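Local atomic coordinates of copper-transporting ATPase (Sulfolobus solfataricus, PDB entry 2YJ6), a protein that probably couples ATP hydrolysis to transport of copper or other cations across the membrane, this fragment being its catalytic nucleotide-binding and phosphorylation domains. Residues 28-33 against 154-159; 39-44 against 137-142; 60-65 against 86-91; 117-122 against 129-134. The protein carries 1 engineered substitution. All coordinates share one frame; numbering follows the deposited sequence.

Contact 1: residues 28-33 against 154-159; sequences IDTIIF and KIIILS
T30 to F33 run parallel to K154 to I157, the short strand axes 4.8 Å apart, and five backbone bonds join the two segments. They begin with K154 N to D29 O at 3.1 Å and finish with L158 N to F33 O at 2.9 Å; between them I31 N meets K154 O at 2.8 Å and almost straight (173°). T30 and I32 share one face of the sheet with K154 and I156. On it T30 lies alongside the K154 chain, while its OG1 donates to D29 OD1 from above the carboxylate plane. I32 has CG2 anti to its backbone N, which carries that methyl forward to L158 CD1 at 3.7 Å; I191 and L194 of helix 184-196 pack on I32 too. The pair belongs to the central sheet of the haloacid dehalogenase-like P domain, where strand 30-34 lies between 154-158 and 201-205. Each strand feeds a nucleotide-site loop: K35 and T36 follow the first, S159 the second, all ATP ligands in structures of this protein. I31, F33, I155 and I157 occupy the other face. There the F33 ring presents its edge to I155 CG2, 4.2 Å from CE1, and K147 of helix 144-150 touches both I31 and I155.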
# COMPACT_ATOMS: atom_id res chain seq x y z
N ILE A 28 -0.08 21.37 13.25
CA ILE A 28 0.66 20.40 12.44
C ILE A 28 1.79 21.07 11.64
O ILE A 28 1.57 22.09 10.99
CB ILE A 28 -0.27 19.67 11.43
CG1 ILE A 28 -1.34 18.86 12.16
CG2 ILE A 28 0.53 18.73 10.54
CD1 ILE A 28 -0.77 17.70 12.95
N ASP A 29 2.98 20.49 11.67
CA ASP A 29 4.04 20.98 10.80
C ASP A 29 4.60 19.93 9.83
O ASP A 29 5.41 20.27 8.96
CB ASP A 29 5.18 21.59 11.61
CG ASP A 29 5.86 20.58 12.50
OD1 ASP A 29 6.66 19.78 11.96
OD2 ASP A 29 5.60 20.58 13.73
N THR A 30 4.16 18.67 9.96
CA THR A 30 4.69 17.56 9.15
C THR A 30 3.61 16.63 8.58
O THR A 30 2.72 16.19 9.29
CB THR A 30 5.71 16.72 9.94
OG1 THR A 30 6.77 17.56 10.41
CG2 THR A 30 6.31 15.63 9.06
N ILE A 31 3.72 16.33 7.28
CA ILE A 31 2.82 15.42 6.60
C ILE A 31 3.54 14.14 6.19
O ILE A 31 4.53 14.19 5.45
CB ILE A 31 2.31 16.02 5.28
CG1 ILE A 31 1.94 17.50 5.47
CG2 ILE A 31 1.16 15.18 4.73
CD1 ILE A 31 0.54 17.72 6.03
N ILE A 32 3.05 12.99 6.66
CA ILE A 32 3.65 11.70 6.32
C ILE A 32 2.71 10.77 5.55
O ILE A 32 1.61 10.48 6.00
CB ILE A 32 4.14 10.96 7.56
CG1 ILE A 32 5.29 11.74 8.20
CG2 ILE A 32 4.58 9.54 7.17
CD1 ILE A 32 5.86 11.09 9.43
N PHE A 33 3.15 10.34 4.38
CA PHE A 33 2.40 9.41 3.56
C PHE A 33 2.94 7.99 3.68
O PHE A 33 4.12 7.74 3.44
CB PHE A 33 2.44 9.84 2.08
CG PHE A 33 1.65 11.08 1.78
CD1 PHE A 33 2.21 12.34 1.93
CD2 PHE A 33 0.33 10.98 1.37
CE1 PHE A 33 1.47 13.48 1.66
CE2 PHE A 33 -0.41 12.12 1.09
CZ PHE A 33 0.15 13.38 1.24
N LYS A 154 6.67 20.16 6.15
CA LYS A 154 7.62 19.10 5.81
C LYS A 154 6.88 17.85 5.29
O LYS A 154 5.94 17.37 5.91
CB LYS A 154 8.45 18.74 7.03
CG LYS A 154 9.50 17.69 6.78
CD LYS A 154 10.05 17.14 8.10
CE LYS A 154 11.07 18.07 8.75
NZ LYS A 154 12.45 17.81 8.25
N ILE A 155 7.31 17.33 4.14
CA ILE A 155 6.64 16.16 3.55
C ILE A 155 7.56 14.94 3.42
O ILE A 155 8.71 15.05 3.00
CB ILE A 155 5.99 16.51 2.21
CG1 ILE A 155 5.04 17.69 2.40
CG2 ILE A 155 5.26 15.31 1.64
CD1 ILE A 155 4.26 18.05 1.16
N ILE A 156 7.03 13.77 3.81
CA ILE A 156 7.84 12.56 3.96
C ILE A 156 7.11 11.32 3.46
O ILE A 156 5.90 11.17 3.67
CB ILE A 156 8.23 12.34 5.44
CG1 ILE A 156 9.11 13.49 5.94
CG2 ILE A 156 8.95 11.01 5.62
CD1 ILE A 156 9.49 13.38 7.40
N ILE A 157 7.84 10.44 2.79
CA ILE A 157 7.25 9.20 2.29
C ILE A 157 7.82 7.97 2.99
O ILE A 157 9.04 7.82 3.11
CB ILE A 157 7.41 9.05 0.77
CG1 ILE A 157 6.62 10.16 0.07
CG2 ILE A 157 6.94 7.69 0.30
CD1 ILE A 157 6.60 10.05 -1.41
N LEU A 158 6.93 7.11 3.48
CA LEU A 158 7.37 5.84 4.08
C LEU A 158 6.92 4.68 3.21
O LEU A 158 5.76 4.63 2.78
CB LEU A 158 6.81 5.69 5.50
CG LEU A 158 7.20 6.77 6.51
CD1 LEU A 158 6.58 6.54 7.88
CD2 LEU A 158 8.71 6.88 6.62
N SER A 159 7.83 3.74 2.95
CA SER A 159 7.51 2.58 2.10
C SER A 159 8.23 1.29 2.55
O SER A 159 9.31 1.32 3.14
CB SER A 159 7.84 2.90 0.63
OG SER A 159 7.70 1.76 -0.22

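Contact 2: residues 39-44 against 137-142; sequences LTYGTP and PRPNLK. With A99 (5'-O-[(S)-hydroxy{[(R)-hydroxy({(S)-hydroxy[(1S)-1-(2-nitrophenyl)ethoxy]phosphoryl}oxy)phosphoryl]oxy}phosphoryl]adenosine), chain C.
R138 N donates to L39 O at 3.0 Å, its N-H pointing straight at the oxygen (178°), beside a single backbone bridge of T40 with P137 whose CA atoms are 4.2 Å apart. These are the two linkers of the hinge between phosphorylation and nucleotide-binding domains, one leaving the P domain and one returning, as in other P-type ATPases. The R138 chain, extended from CG to NE, continues along the other linker and brings NE to 3.1 Å from T40 O. Y41 CA lies over one face of the guanidinium, toward its rim. Further out, the Y41 ring crosses P139 at about a right angle; the hydroxyl is modelled too near the proline ring for its exact place to be trusted. D135, just before the second segment, positions the first linker through both carboxylate oxygens, OD2 bonding T40 OG1 and OD1 taking T43 N. T40 OG1 also receives G37 N and, weakly, G42 N at 3.1 Å, so several bonds hold the turn at the hinge. Beyond the turn the first linker reaches the nitrophenyl end of the bound caged nucleotide. P44 CD lies 3.7 Å from A99 C6', and G42 O approaches that same ring carbon to 3.2 Å.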
# COMPACT_ATOMS: atom_id res chain seq x y z
N LEU A 39 -0.85 7.11 -1.98
CA LEU A 39 -0.29 7.56 -3.25
C LEU A 39 -0.57 6.56 -4.40
O LEU A 39 -0.48 6.92 -5.57
CB LEU A 39 1.20 7.84 -3.09
CG LEU A 39 1.51 8.84 -1.98
CD1 LEU A 39 2.99 9.09 -1.85
CD2 LEU A 39 0.77 10.17 -2.21
N THR A 40 -0.91 5.33 -4.06
CA THR A 40 -1.29 4.34 -5.07
C THR A 40 -2.71 3.85 -4.82
O THR A 40 -3.28 4.11 -3.75
CB THR A 40 -0.36 3.11 -5.06
OG1 THR A 40 -0.51 2.39 -3.83
CG2 THR A 40 1.09 3.54 -5.20
N TYR A 41 -3.28 3.14 -5.79
CA TYR A 41 -4.57 2.48 -5.56
C TYR A 41 -4.41 1.30 -4.62
O TYR A 41 -5.39 0.81 -4.06
CB TYR A 41 -5.18 1.97 -6.86
CG TYR A 41 -5.66 3.05 -7.78
CD1 TYR A 41 -6.95 3.56 -7.66
CD2 TYR A 41 -4.84 3.56 -8.77
CE1 TYR A 41 -7.40 4.56 -8.50
CE2 TYR A 41 -5.27 4.56 -9.62
CZ TYR A 41 -6.56 5.05 -9.48
OH TYR A 41 -6.99 6.05 -10.33
N GLY A 42 -3.17 0.83 -4.46
CA GLY A 42 -2.91 -0.36 -3.67
C GLY A 42 -3.36 -1.62 -4.39
O GLY A 42 -3.76 -2.59 -3.75
N THR A 43 -3.30 -1.60 -5.72
CA THR A 43 -3.72 -2.75 -6.54
C THR A 43 -2.57 -3.30 -7.40
O THR A 43 -2.15 -2.67 -8.37
CB THR A 43 -4.86 -2.36 -7.50
OG1 THR A 43 -4.40 -1.36 -8.41
CG2 THR A 43 -6.05 -1.84 -6.73
N PRO A 44 -2.07 -4.49 -7.04
CA PRO A 44 -0.95 -5.10 -7.79
C PRO A 44 -1.29 -5.56 -9.22
O PRO A 44 -2.38 -6.04 -9.50
CB PRO A 44 -0.54 -6.28 -6.91
CG PRO A 44 -1.75 -6.58 -6.08
CD PRO A 44 -2.40 -5.24 -5.83
N PRO A 137 0.06 4.15 -9.51
CA PRO A 137 -0.05 5.48 -8.88
C PRO A 137 -1.38 6.19 -9.20
O PRO A 137 -1.86 6.13 -10.33
CB PRO A 137 1.13 6.25 -9.48
CG PRO A 137 1.38 5.59 -10.80
CD PRO A 137 1.08 4.12 -10.58
N ARG A 138 -1.95 6.86 -8.20
CA ARG A 138 -3.23 7.53 -8.34
C ARG A 138 -3.19 8.62 -9.39
O ARG A 138 -2.16 9.28 -9.56
CB ARG A 138 -3.69 8.11 -6.99
CG ARG A 138 -4.10 7.05 -5.98
CD ARG A 138 -4.73 7.65 -4.73
NE ARG A 138 -5.19 6.59 -3.82
CZ ARG A 138 -6.43 6.11 -3.81
NH1 ARG A 138 -7.34 6.61 -4.64
NH2 ARG A 138 -6.76 5.14 -2.98
N PRO A 139 -4.31 8.83 -10.09
CA PRO A 139 -4.39 9.68 -11.28
C PRO A 139 -3.83 11.07 -11.08
O PRO A 139 -2.86 11.43 -11.75
CB PRO A 139 -5.90 9.74 -11.57
CG PRO A 139 -6.56 9.35 -10.30
CD PRO A 139 -5.64 8.36 -9.66
N ASN A 140 -4.42 11.84 -10.17
CA ASN A 140 -4.04 13.25 -9.99
C ASN A 140 -2.55 13.47 -9.81
O ASN A 140 -1.76 13.33 -10.75
CB ASN A 140 -4.80 13.87 -8.81
CG ASN A 140 -6.22 14.25 -9.17
OD1 ASN A 140 -6.72 13.91 -10.25
ND2 ASN A 140 -6.89 14.97 -8.28
N LEU A 141 -2.19 13.82 -8.57
CA LEU A 141 -0.83 14.19 -8.18
C LEU A 141 -1.00 15.29 -7.14
O LEU A 141 -2.12 15.72 -6.86
CB LEU A 141 -0.01 14.67 -9.37
CG LEU A 141 1.50 14.93 -9.22
CD1 LEU A 141 2.21 14.47 -10.48
CD2 LEU A 141 1.78 16.41 -8.96
N LYS A 142 0.10 15.76 -6.57
CA LYS A 142 -0.00 16.79 -5.55
C LYS A 142 0.45 18.15 -6.06
O LYS A 142 1.52 18.28 -6.65
CB LYS A 142 0.82 16.41 -4.32
C' A99 C . 1.40 -6.82 -2.30
N1 A99 C . 1.83 -16.19 -3.93
C2 A99 C . 3.10 -15.84 -4.21
N3 A99 C . 3.88 -15.15 -3.35
C4 A99 C . 3.40 -14.77 -2.14
C5 A99 C . 2.01 -15.11 -1.77
C6 A99 C . 1.22 -15.87 -2.76
N6 A99 C . -0.07 -16.23 -2.52
N7 A99 C . 1.81 -14.61 -0.54
C8 A99 C . 2.95 -14.00 -0.15
N9 A99 C . 3.90 -14.09 -1.11
PA A99 C . 3.17 -10.67 2.97
PB A99 C . 2.16 -8.41 1.67
PG A99 C . 3.16 -6.58 -0.25
O'L A99 C . 3.22 -5.67 -4.10
O'M A99 C . 2.44 -4.45 -5.65
C1' A99 C . 0.49 -3.50 -4.05
O1A A99 C . 4.16 -9.69 3.53
C1B A99 C . 5.27 -13.55 -1.01
O1B A99 C . 0.66 -8.22 1.55
O1G A99 C . 2.24 -5.62 0.48
C2' A99 C . 1.20 -4.66 -3.77
N2' A99 C . 2.34 -4.94 -4.54
O2' A99 C . 6.52 -11.92 -2.25
O2A A99 C . 2.13 -11.31 3.86
C2B A99 C . 5.30 -12.13 -1.53
O2B A99 C . 2.94 -7.71 2.77
O2G A99 C . 2.75 -6.61 -1.82
C3' A99 C . 0.73 -5.55 -2.68
O3' A99 C . 5.97 -10.05 -0.49
O3A A99 C . 2.40 -9.99 1.74
C3B A99 C . 5.25 -11.27 -0.28
O3B A99 C . 2.85 -8.08 0.24
O3G A99 C . 4.65 -6.36 -0.16
C4' A99 C . -0.42 -5.19 -1.98
O4' A99 C . 5.66 -13.51 0.37
C4B A99 C . 5.90 -12.15 0.78
C5' A99 C . -1.10 -4.02 -2.29
O5' A99 C . 3.94 -11.83 2.17
C5B A99 C . 5.37 -11.90 2.18
C6' A99 C . -0.65 -3.19 -3.31
CM' A99 C . 0.51 -7.56 -1.31

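Contact 3: residues 60-65 against 86-91; sequences ASVEAL and LEVKDF. With A99 (5'-O-[(S)-hydroxy{[(R)-hydroxy({(S)-hydroxy[(1S)-1-(2-nitrophenyl)ethoxy]phosphoryl}oxy)phosphoryl]oxy}phosphoryl]adenosine), chain C.
Behind the adenine end of the nucleotide pocket, S61, V62 and L65 of segment 60-65 pack against L86, V88 and F91. S61 OG accepts L86 N at 2.8 Å and also bonds A57 O one helical turn back, so the hydroxyl has a partner in its own helix and another in segment 86-91. A water bridges the two backbones here, donating to S61 O and L86 O, the former at 2.6 Å. Next along, V88 presses its CG2 to 3.1 Å from S61 O and crosses V62 at about a right angle. F91 holds CG anti to its backbone N (chi1 173°), and this turns the ring in under L65: L65 CB stands over the ring centre in a CH-pi contact, 4.0 Å from the centroid and 9° off the normal. L65 CD1 slides past to meet F91 CD1 at 3.6 Å. A serine in place of F91 would probably leave L65 without the flat surface it rests on and open a gap beside V62. E63 leaves the helix away from segment 86-91, is touched by A71, I74 and V75 of helix 69-80, and faces the base: A99 N6 donates to E63 OE1 at 3.3 Å, and E63 OE2 lies 2.7 Å from A99 N1. Reading the adenine edge from helix 53-63, backed by the antiparallel sheet, is characteristic of the nucleotide-binding domain of type IB P-type ATPases.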
# COMPACT_ATOMS: atom_id res chain seq x y z
N ALA A 60 -0.58 -20.49 -12.17
CA ALA A 60 -1.93 -19.93 -12.08
C ALA A 60 -2.90 -20.87 -11.37
O ALA A 60 -3.73 -20.42 -10.59
CB ALA A 60 -2.48 -19.60 -13.47
N SER A 61 -2.82 -22.16 -11.68
CA SER A 61 -3.75 -23.15 -11.15
C SER A 61 -3.59 -23.35 -9.63
O SER A 61 -4.52 -23.80 -8.96
CB SER A 61 -3.63 -24.49 -11.89
OG SER A 61 -3.86 -24.34 -13.28
N VAL A 62 -2.43 -23.00 -9.09
CA VAL A 62 -2.25 -23.05 -7.63
C VAL A 62 -2.72 -21.76 -6.97
O VAL A 62 -3.38 -21.80 -5.92
CB VAL A 62 -0.81 -23.41 -7.22
CG1 VAL A 62 -0.61 -23.22 -5.71
CG2 VAL A 62 -0.47 -24.83 -7.64
N GLU A 63 -2.42 -20.63 -7.59
CA GLU A 63 -2.78 -19.33 -7.02
C GLU A 63 -4.30 -19.10 -6.97
O GLU A 63 -4.78 -18.28 -6.20
CB GLU A 63 -2.11 -18.21 -7.81
CG GLU A 63 -0.59 -18.19 -7.68
CD GLU A 63 -0.13 -17.58 -6.37
OE1 GLU A 63 -0.89 -17.65 -5.37
OE2 GLU A 63 0.98 -17.03 -6.33
N ALA A 64 -5.03 -19.81 -7.81
CA ALA A 64 -6.47 -19.65 -7.90
C ALA A 64 -7.14 -19.93 -6.54
O ALA A 64 -8.13 -19.30 -6.20
CB ALA A 64 -7.04 -20.56 -9.01
N LEU A 65 -6.60 -20.86 -5.76
CA LEU A 65 -7.20 -21.19 -4.47
C LEU A 65 -6.84 -20.21 -3.34
O LEU A 65 -7.20 -20.43 -2.18
CB LEU A 65 -6.87 -22.64 -4.07
CG LEU A 65 -6.80 -23.65 -5.23
CD1 LEU A 65 -6.18 -24.96 -4.79
CD2 LEU A 65 -8.17 -23.91 -5.88
N LEU A 86 -6.20 -25.64 -14.10
CA LEU A 86 -6.10 -27.09 -13.91
C LEU A 86 -6.37 -27.47 -12.46
O LEU A 86 -6.26 -26.64 -11.54
CB LEU A 86 -4.71 -27.60 -14.34
CG LEU A 86 -4.20 -27.35 -15.76
CD1 LEU A 86 -2.72 -27.71 -15.87
CD2 LEU A 86 -4.99 -28.11 -16.82
N GLU A 87 -6.71 -28.74 -12.25
CA GLU A 87 -7.08 -29.26 -10.93
C GLU A 87 -5.86 -29.50 -10.03
O GLU A 87 -4.90 -30.16 -10.42
CB GLU A 87 -7.92 -30.53 -11.07
CG GLU A 87 -8.04 -31.34 -9.78
CD GLU A 87 -9.48 -31.45 -9.26
OE1 GLU A 87 -10.35 -30.68 -9.73
OE2 GLU A 87 -9.73 -32.29 -8.37
N VAL A 88 -5.94 -28.98 -8.81
CA VAL A 88 -4.84 -29.04 -7.85
C VAL A 88 -5.18 -29.91 -6.62
O VAL A 88 -6.35 -30.06 -6.27
CB VAL A 88 -4.46 -27.62 -7.38
CG1 VAL A 88 -3.45 -27.67 -6.24
CG2 VAL A 88 -3.96 -26.78 -8.55
N LYS A 89 -4.15 -30.47 -5.98
CA LYS A 89 -4.31 -31.18 -4.71
C LYS A 89 -3.35 -30.65 -3.65
O LYS A 89 -2.55 -29.75 -3.90
CB LYS A 89 -4.07 -32.68 -4.89
CG LYS A 89 -4.64 -33.24 -6.17
CD LYS A 89 -4.55 -34.76 -6.19
CE LYS A 89 -5.82 -35.38 -5.64
NZ LYS A 89 -7.01 -35.00 -6.45
N ASP A 90 -3.44 -31.23 -2.46
CA ASP A 90 -2.57 -30.88 -1.33
C ASP A 90 -2.19 -29.41 -1.25
O ASP A 90 -1.08 -29.06 -0.85
CB ASP A 90 -1.33 -31.77 -1.32
CG ASP A 90 -1.67 -33.23 -1.09
OD1 ASP A 90 -2.74 -33.51 -0.50
OD2 ASP A 90 -0.87 -34.11 -1.49
N PHE A 91 -3.13 -28.54 -1.59
CA PHE A 91 -2.87 -27.11 -1.56
C PHE A 91 -2.40 -26.67 -0.18
O PHE A 91 -2.82 -27.22 0.83
CB PHE A 91 -4.12 -26.33 -1.96
CG PHE A 91 -3.99 -24.85 -1.80
CD1 PHE A 91 -3.30 -24.10 -2.74
CD2 PHE A 91 -4.54 -24.21 -0.70
CE1 PHE A 91 -3.17 -22.74 -2.58
CE2 PHE A 91 -4.42 -22.85 -0.54
CZ PHE A 91 -3.73 -22.11 -1.48
C' A99 C . 1.40 -6.82 -2.30
N1 A99 C . 1.83 -16.19 -3.93
C2 A99 C . 3.10 -15.84 -4.21
N3 A99 C . 3.88 -15.15 -3.35
C4 A99 C . 3.40 -14.77 -2.14
C5 A99 C . 2.01 -15.11 -1.77
C6 A99 C . 1.22 -15.87 -2.76
N6 A99 C . -0.07 -16.23 -2.52
N7 A99 C . 1.81 -14.61 -0.54
C8 A99 C . 2.95 -14.00 -0.15
N9 A99 C . 3.90 -14.09 -1.11
PA A99 C . 3.17 -10.67 2.97
PB A99 C . 2.16 -8.41 1.67
PG A99 C . 3.16 -6.58 -0.25
O'L A99 C . 3.22 -5.67 -4.10
O'M A99 C . 2.44 -4.45 -5.65
C1' A99 C . 0.49 -3.50 -4.05
O1A A99 C . 4.16 -9.69 3.53
C1B A99 C . 5.27 -13.55 -1.01
O1B A99 C . 0.66 -8.22 1.55
O1G A99 C . 2.24 -5.62 0.48
C2' A99 C . 1.20 -4.66 -3.77
N2' A99 C . 2.34 -4.94 -4.54
O2' A99 C . 6.52 -11.92 -2.25
O2A A99 C . 2.13 -11.31 3.86
C2B A99 C . 5.30 -12.13 -1.53
O2B A99 C . 2.94 -7.71 2.77
O2G A99 C . 2.75 -6.61 -1.82
C3' A99 C . 0.73 -5.55 -2.68
O3' A99 C . 5.97 -10.05 -0.49
O3A A99 C . 2.40 -9.99 1.74
C3B A99 C . 5.25 -11.27 -0.28
O3B A99 C . 2.85 -8.08 0.24
O3G A99 C . 4.65 -6.36 -0.16
C4' A99 C . -0.42 -5.19 -1.98
O4' A99 C . 5.66 -13.51 0.37
C4B A99 C . 5.90 -12.15 0.78
C5' A99 C . -1.10 -4.02 -2.29
O5' A99 C . 3.94 -11.83 2.17
C5B A99 C . 5.37 -11.90 2.18
C6' A99 C . -0.65 -3.19 -3.31
CM' A99 C . 0.51 -7.56 -1.31
O HOH W 1 -6.64 -25.17 -9.41

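Contact 4: residues 117-122 against 129-134; sequences NDIAVY and ASFNIS. With A99 (5'-O-[(S)-hydroxy{[(R)-hydroxy({(S)-hydroxy[(1S)-1-(2-nitrophenyl)ethoxy]phosphoryl}oxy)phosphoryl]oxy}phosphoryl]adenosine), chain C.
The F131 ring is approached obliquely by I119 CG2 and V121 CG2, the latter 4.0 Å from F131 CE1, and the F49 ring also meets it, planes about 40° apart. The N117 and N132 amides cross obliquely, planes 29° apart, with N132 OD1 3.2 Å from N117 CA and taking D118 N only weakly. The strand carries a classic beta bulge: D118 and I119 stand together opposite F131, whose O takes both their N-H groups, each at 3.2 Å. With CG anti to its carbonyl carbon, D118 reaches over to the neighbouring strand, and OD2 accepts I133 N at 2.8 Å through its anti lone pair. Without the carboxylate, as with an alanine here, I133 N is likely to lose this acceptor and the strand end to move more freely. From the bulge itself, I119 CG1 meets I133 CD1 at 3.7 Å, and I119 CD1 reaches A99 O2' at 3.4 Å. These two strands form a beta hairpin in the antiparallel sheet of the nucleotide-binding domain, and I119 and I133 line one wall of the nucleotide pocket.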
# COMPACT_ATOMS: atom_id res chain seq x y z
N ASN A 117 13.97 -9.98 -9.63
CA ASN A 117 12.56 -10.32 -9.81
C ASN A 117 11.81 -10.24 -8.49
O ASN A 117 12.42 -10.16 -7.42
CB ASN A 117 12.41 -11.72 -10.42
CG ASN A 117 13.16 -11.87 -11.76
OD1 ASN A 117 14.08 -12.70 -11.87
ND2 ASN A 117 12.77 -11.09 -12.76
N ASP A 118 10.48 -10.29 -8.56
CA ASP A 118 9.66 -10.25 -7.35
C ASP A 118 9.20 -11.66 -6.95
O ASP A 118 9.31 -12.04 -5.78
CB ASP A 118 8.45 -9.33 -7.57
CG ASP A 118 8.84 -7.90 -7.91
OD1 ASP A 118 9.71 -7.31 -7.23
OD2 ASP A 118 8.25 -7.34 -8.87
N ILE A 119 8.71 -12.44 -7.91
CA ILE A 119 8.09 -13.73 -7.61
C ILE A 119 8.70 -14.90 -8.43
O ILE A 119 9.04 -14.72 -9.60
CB ILE A 119 6.57 -13.69 -7.87
CG1 ILE A 119 5.90 -12.59 -7.03
CG2 ILE A 119 5.93 -15.07 -7.62
CD1 ILE A 119 6.11 -12.74 -5.53
N ALA A 120 8.80 -16.08 -7.83
CA ALA A 120 9.45 -17.22 -8.49
C ALA A 120 8.64 -18.52 -8.45
O ALA A 120 7.91 -18.80 -7.48
CB ALA A 120 10.85 -17.45 -7.93
N VAL A 121 8.78 -19.31 -9.51
CA VAL A 121 8.03 -20.56 -9.67
C VAL A 121 8.99 -21.75 -9.67
O VAL A 121 9.88 -21.83 -10.51
CB VAL A 121 7.23 -20.57 -11.01
CG1 VAL A 121 6.38 -21.83 -11.13
CG2 VAL A 121 6.35 -19.34 -11.13
N TYR A 122 8.80 -22.65 -8.71
CA TYR A 122 9.58 -23.88 -8.58
C TYR A 122 8.81 -25.13 -9.00
O TYR A 122 7.65 -25.29 -8.63
CB TYR A 122 10.05 -24.05 -7.14
CG TYR A 122 10.98 -22.97 -6.70
CD1 TYR A 122 10.50 -21.72 -6.38
CD2 TYR A 122 12.35 -23.19 -6.65
CE1 TYR A 122 11.36 -20.71 -5.98
CE2 TYR A 122 13.22 -22.18 -6.27
CZ TYR A 122 12.72 -20.94 -5.94
OH TYR A 122 13.59 -19.93 -5.55
N ALA A 129 10.63 -20.20 -13.69
CA ALA A 129 9.94 -19.03 -14.25
C ALA A 129 9.84 -17.95 -13.19
O ALA A 129 10.01 -18.24 -12.01
CB ALA A 129 8.55 -19.42 -14.77
N SER A 130 9.58 -16.70 -13.59
CA SER A 130 9.42 -15.58 -12.64
C SER A 130 8.45 -14.51 -13.12
O SER A 130 8.12 -14.42 -14.32
CB SER A 130 10.79 -14.95 -12.29
OG SER A 130 11.47 -14.52 -13.46
N PHE A 131 7.98 -13.70 -12.17
CA PHE A 131 7.13 -12.55 -12.45
C PHE A 131 7.72 -11.26 -11.85
O PHE A 131 8.41 -11.28 -10.84
CB PHE A 131 5.75 -12.69 -11.79
CG PHE A 131 4.90 -13.81 -12.30
CD1 PHE A 131 4.98 -15.07 -11.73
CD2 PHE A 131 3.93 -13.57 -13.25
CE1 PHE A 131 4.17 -16.10 -12.16
CE2 PHE A 131 3.10 -14.60 -13.70
CZ PHE A 131 3.21 -15.86 -13.14
N ASN A 132 7.39 -10.13 -12.47
CA ASN A 132 7.54 -8.83 -11.83
C ASN A 132 6.17 -8.20 -11.65
O ASN A 132 5.36 -8.18 -12.58
CB ASN A 132 8.43 -7.90 -12.64
CG ASN A 132 9.88 -8.28 -12.54
OD1 ASN A 132 10.36 -8.64 -11.46
ND2 ASN A 132 10.60 -8.21 -13.66
N ILE A 133 5.93 -7.67 -10.45
CA ILE A 133 4.62 -7.19 -10.04
C ILE A 133 4.71 -5.75 -9.54
O ILE A 133 5.64 -5.40 -8.82
CB ILE A 133 4.08 -8.09 -8.92
CG1 ILE A 133 3.72 -9.45 -9.51
CG2 ILE A 133 2.88 -7.46 -8.25
CD1 ILE A 133 3.25 -10.45 -8.50
N SER A 134 3.74 -4.92 -9.95
CA SER A 134 3.71 -3.49 -9.57
C SER A 134 2.34 -2.99 -9.11
O SER A 134 1.32 -3.65 -9.31
CB SER A 134 4.19 -2.61 -10.73
OG SER A 134 5.53 -2.91 -11.07
C' A99 C . 1.40 -6.82 -2.30
N1 A99 C . 1.83 -16.19 -3.93
C2 A99 C . 3.10 -15.84 -4.21
N3 A99 C . 3.88 -15.15 -3.35
C4 A99 C . 3.40 -14.77 -2.14
C5 A99 C . 2.01 -15.11 -1.77
C6 A99 C . 1.22 -15.87 -2.76
N6 A99 C . -0.07 -16.23 -2.52
N7 A99 C . 1.81 -14.61 -0.54
C8 A99 C . 2.95 -14.00 -0.15
N9 A99 C . 3.90 -14.09 -1.11
PA A99 C . 3.17 -10.67 2.97
PB A99 C . 2.16 -8.41 1.67
PG A99 C . 3.16 -6.58 -0.25
O'L A99 C . 3.22 -5.67 -4.10
O'M A99 C . 2.44 -4.45 -5.65
C1' A99 C . 0.49 -3.50 -4.05
O1A A99 C . 4.16 -9.69 3.53
C1B A99 C . 5.27 -13.55 -1.01
O1B A99 C . 0.66 -8.22 1.55
O1G A99 C . 2.24 -5.62 0.48
C2' A99 C . 1.20 -4.66 -3.77
N2' A99 C . 2.34 -4.94 -4.54
O2' A99 C . 6.52 -11.92 -2.25
O2A A99 C . 2.13 -11.31 3.86
C2B A99 C . 5.30 -12.13 -1.53
O2B A99 C . 2.94 -7.71 2.77
O2G A99 C . 2.75 -6.61 -1.82
C3' A99 C . 0.73 -5.55 -2.68
O3' A99 C . 5.97 -10.05 -0.49
O3A A99 C . 2.40 -9.99 1.74
C3B A99 C . 5.25 -11.27 -0.28
O3B A99 C . 2.85 -8.08 0.24
O3G A99 C . 4.65 -6.36 -0.16
C4' A99 C . -0.42 -5.19 -1.98
O4' A99 C . 5.66 -13.51 0.37
C4B A99 C . 5.90 -12.15 0.78
C5' A99 C . -1.10 -4.02 -2.29
O5' A99 C . 3.94 -11.83 2.17
C5B A99 C . 5.37 -11.90 2.18
C6' A99 C . -0.65 -3.19 -3.31
CM' A99 C . 0.51 -7.56 -1.31

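Contact 1 closes the widest loop of the four; contact 2 is nested inside it, and contacts 3 and 4 follow in series inside contact 2. This nesting reflects a nucleotide-binding domain inserted into the phosphorylation domain. Contact 1 lies in the parallel part of the P-domain sheet; contact 2, its centre about 17 Å away, touches it where L39 packs on F33 and I157. Contact 2 also touches contact 4 through P44 and I133. Contacts 3 and 4, centres about 17 Å apart, share the six-stranded antiparallel sheet, whereas the centres of contacts 1 and 3 are about 42 Å apart. Contacts 2, 3 and 4 all touch the nucleotide, which thus spans from the hinge to the adenine site.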